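Local coordinates for acyl-CoA dehydrogenase domain protein Tcur3483 (Thermomonospora curvata, PDB 6WY9), which binds FAD and probably oxidises CH-CH bonds of its substrates in the manner of an acyl-CoA dehydrogenase, at residues L289-P292 against W293-R296; A303-E306 against A307-L310. One frame throughout, in Å; residues are numbered along the deposited sequence.

Contact 1 (L289-P292 against W293-R296); sequences LEQP and WVRR
Arg295 reaches back over the N-terminal turn of helix 292-321 to grip the 3-10 turn before it, with Gln291 at the N-cap position. Its NE gives a nearly straight bond to Leu289 O (2.8 Å, 163°), with that oxygen at the edge of the guanidinium and in its plane. In a salt bridge, Arg295 NH2 meets Glu290 OE2 on its syn side but out of the carboxylate plane, at 3.0 Å and a more bent 137°. An extended chain from CG to NE carries the group that far, and NH1 has its own salt bridge to an acidic side chain of another protein's chain. Replacing this arginine with alanine would probably leave Leu289 O and the Glu290 carboxylate without their donors here. Gln291 O accepts Arg295 N at 3.2 Å and, weakly, Val294 N, while Pro292 O takes Arg296 N at 3.0 Å. Of the amides at the helix start, Trp293 N is bonded by a polar side chain of a further protein's chain, which differs from the chain paired with Arg295; Gln291 OE1 is likewise bonded there. Gln291 CB lies over the five-membered ring of Trp293 in a CH-pi contact, 4.1 Å from its centroid.

Contact 2 (A303-E306 against A307-L310); sequences AKLE and AMRL
Ala307 N donates to Ala303 O at 3.2 Å, the first of four successive i to i+4 bonds that define this as regular alpha-helix in the body of helix 292-321. The four N-H...O angles lie close together, from 165° for Ala307 N to Ala303 O down to 158° for Arg309 N to Leu305 O, so no kink or change of helix type is evident. Ala303 O also accepts a hydrogen bond from an aromatic side chain of another protein's chain.

Met308 N follows, bonding to Lys304 O, an oxygen that also accepts a hydrogen bond from Tyr335 OH. The Met308 side chain runs alongside Leu305, both pointing the same way. With CG anti to the backbone N (chi1 173°) and a bend at chi3, the thioether brings its terminal methyl CE to 3.7 Å from Leu305 CD2, while SD lies 4.1 Å from the same carbon. This is an apolar contact one turn apart.

Arg309 N bonds to Leu305 O at 3.0 Å. The first torsion of Arg309 sets its CG between the backbone N and the carbonyl carbon, 3.3 Å from Glu306 O.

Leu310 N closes the series on Glu306 O at 3.1 Å. The extended Glu306 chain lies beside Leu310 and points the same way; Leu310 CD1 touches Glu306 CG at 3.8 Å, and is as near to OE2, so a methyl rests along the flank of the acid.

Around the helix, Leu305, Met308 and Arg309 pack on Ile273 of helix 263-286. Ala307 and Met308 meet Tyr335 of helix 326-350, where Asp342 forms a salt bridge with Lys304 NZ. Ala303, Glu306, Ala307 and Leu310 pack against the chain of another protein.

From the N terminus, the chain leaves helix 263-286, passes through the short turn of contact 1 and enters helix 292-321, along which contact 2 follows. The two contacts are in series, neither nested nor crossed: 289-296 closes the turn onto the helix start, whereas 303-310 closes no loop and lies wholly within the helix. Their centres are 20 Å apart and their nearest atoms about 8 Å, so they are joined by the shared helix and not by touch. In contact 1 the turn residue Leu289 meets helix 263-286, while Trp293 and Val294 meet helix 326-350; in contact 2 helix 292-321 itself packs on both.

Contact 1 (L289-P292 against W293-R296)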
# COMPACT_ATOMS: atom_id res chain seq x y z
N LEU A 289 -6.21 4.00 23.59
CA LEU A 289 -7.27 3.22 22.91
C LEU A 289 -8.52 4.05 22.57
O LEU A 289 -9.32 3.66 21.69
CB LEU A 289 -7.64 2.02 23.79
CG LEU A 289 -8.58 0.93 23.16
CD1 LEU A 289 -7.92 0.24 21.97
CD2 LEU A 289 -8.91 -0.08 24.24
N GLU A 290 -8.69 5.24 23.16
CA GLU A 290 -9.84 6.08 22.83
C GLU A 290 -9.66 6.83 21.52
O GLU A 290 -10.63 7.43 21.03
CB GLU A 290 -10.12 7.09 23.96
CG GLU A 290 -10.51 6.42 25.28
CD GLU A 290 -11.78 5.61 25.10
OE1 GLU A 290 -12.89 6.13 25.38
OE2 GLU A 290 -11.67 4.47 24.59
N GLN A 291 -8.43 6.86 20.96
CA GLN A 291 -8.19 7.54 19.68
C GLN A 291 -8.73 6.71 18.52
O GLN A 291 -8.34 5.54 18.37
CB GLN A 291 -6.69 7.77 19.50
CG GLN A 291 -6.09 8.74 20.51
CD GLN A 291 -6.73 10.12 20.43
OE1 GLN A 291 -6.94 10.66 19.34
NE2 GLN A 291 -7.05 10.69 21.59
N PRO A 292 -9.61 7.26 17.69
CA PRO A 292 -10.07 6.51 16.51
C PRO A 292 -8.93 5.94 15.66
O PRO A 292 -9.02 4.79 15.19
CB PRO A 292 -10.89 7.57 15.75
CG PRO A 292 -11.49 8.39 16.87
CD PRO A 292 -10.38 8.51 17.90
N TRP A 293 -7.85 6.71 15.45
CA TRP A 293 -6.80 6.22 14.56
C TRP A 293 -6.14 4.99 15.13
O TRP A 293 -5.77 4.07 14.39
CB TRP A 293 -5.75 7.30 14.25
CG TRP A 293 -4.86 7.77 15.43
CD1 TRP A 293 -5.01 8.91 16.19
CD2 TRP A 293 -3.62 7.18 15.86
NE1 TRP A 293 -3.96 9.03 17.10
CE2 TRP A 293 -3.10 7.98 16.90
CE3 TRP A 293 -2.91 6.03 15.47
CZ2 TRP A 293 -1.90 7.66 17.56
CZ3 TRP A 293 -1.71 5.71 16.14
CH2 TRP A 293 -1.22 6.52 17.15
N VAL A 294 -6.01 4.92 16.46
CA VAL A 294 -5.41 3.76 17.11
C VAL A 294 -6.30 2.53 16.91
O VAL A 294 -5.82 1.42 16.59
CB VAL A 294 -5.21 4.06 18.62
CG1 VAL A 294 -4.91 2.76 19.43
CG2 VAL A 294 -4.11 5.18 18.85
N ARG A 295 -7.60 2.69 17.17
CA ARG A 295 -8.54 1.58 17.00
C ARG A 295 -8.48 1.04 15.57
O ARG A 295 -8.45 -0.19 15.36
CB ARG A 295 -9.96 2.02 17.37
CG ARG A 295 -10.15 2.18 18.84
CD ARG A 295 -11.60 2.50 19.18
NE ARG A 295 -11.78 2.72 20.61
CZ ARG A 295 -12.94 2.60 21.23
NH1 ARG A 295 -14.03 2.25 20.56
NH2 ARG A 295 -13.02 2.81 22.52
N ARG A 296 -8.47 1.93 14.58
CA ARG A 296 -8.42 1.51 13.18
C ARG A 296 -7.13 0.75 12.87
O ARG A 296 -7.15 -0.25 12.13
CB ARG A 296 -8.57 2.71 12.25
CG ARG A 296 -8.23 2.35 10.75
CD ARG A 296 -8.07 3.56 9.84
NE ARG A 296 -7.66 3.12 8.53
CZ ARG A 296 -8.43 3.26 7.45
NH1 ARG A 296 -9.59 3.87 7.55
NH2 ARG A 296 -8.00 2.82 6.27

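Contact 2 (A303-E306 against A307-L310)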
# COMPACT_ATOMS: atom_id res chain seq x y z
N ALA A 303 -6.50 -7.94 11.48
CA ALA A 303 -6.97 -8.70 10.32
C ALA A 303 -5.80 -9.33 9.57
O ALA A 303 -5.91 -10.47 9.08
CB ALA A 303 -7.75 -7.80 9.37
N LYS A 304 -4.68 -8.61 9.48
CA LYS A 304 -3.51 -9.12 8.75
C LYS A 304 -2.79 -10.21 9.55
O LYS A 304 -2.28 -11.17 8.96
CB LYS A 304 -2.55 -7.98 8.41
CG LYS A 304 -3.09 -7.06 7.25
CD LYS A 304 -1.99 -6.14 6.76
CE LYS A 304 -0.93 -6.93 6.00
NZ LYS A 304 0.01 -5.92 5.42
N LEU A 305 -2.76 -10.07 10.89
CA LEU A 305 -2.26 -11.11 11.78
C LEU A 305 -3.14 -12.34 11.76
O LEU A 305 -2.63 -13.45 11.93
CB LEU A 305 -2.14 -10.62 13.24
CG LEU A 305 -0.93 -9.67 13.45
CD1 LEU A 305 -1.09 -8.95 14.83
CD2 LEU A 305 0.45 -10.41 13.36
N GLU A 306 -4.47 -12.17 11.64
CA GLU A 306 -5.32 -13.34 11.54
C GLU A 306 -4.99 -14.15 10.28
O GLU A 306 -4.83 -15.37 10.35
CB GLU A 306 -6.80 -12.99 11.55
CG GLU A 306 -7.61 -14.25 11.33
CD GLU A 306 -9.11 -14.03 11.30
OE1 GLU A 306 -9.62 -13.29 12.17
OE2 GLU A 306 -9.77 -14.60 10.40
N ALA A 307 -4.88 -13.49 9.13
CA ALA A 307 -4.54 -14.22 7.90
C ALA A 307 -3.18 -14.91 8.05
O ALA A 307 -3.03 -16.08 7.69
CB ALA A 307 -4.53 -13.27 6.69
N MET A 308 -2.19 -14.20 8.60
CA MET A 308 -0.85 -14.77 8.78
C MET A 308 -0.88 -16.02 9.63
O MET A 308 -0.29 -17.05 9.27
CB MET A 308 0.08 -13.72 9.44
CG MET A 308 1.49 -14.33 9.83
SD MET A 308 2.26 -13.31 11.11
CE MET A 308 1.37 -13.87 12.58
N ARG A 309 -1.56 -15.97 10.76
CA ARG A 309 -1.47 -17.11 11.64
C ARG A 309 -2.19 -18.30 11.05
O ARG A 309 -1.77 -19.46 11.23
CB ARG A 309 -2.04 -16.74 13.01
CG ARG A 309 -3.56 -16.75 13.08
CD ARG A 309 -4.10 -16.18 14.43
NE ARG A 309 -3.67 -16.98 15.57
CZ ARG A 309 -3.74 -16.60 16.85
NH1 ARG A 309 -3.32 -17.40 17.81
NH2 ARG A 309 -4.25 -15.42 17.17
N LEU A 310 -3.27 -18.05 10.30
CA LEU A 310 -3.99 -19.15 9.67
C LEU A 310 -3.20 -19.73 8.50
O LEU A 310 -3.13 -20.96 8.34
CB LEU A 310 -5.37 -18.67 9.21
CG LEU A 310 -6.38 -18.41 10.33
CD1 LEU A 310 -7.59 -17.69 9.76
CD2 LEU A 310 -6.80 -19.69 10.96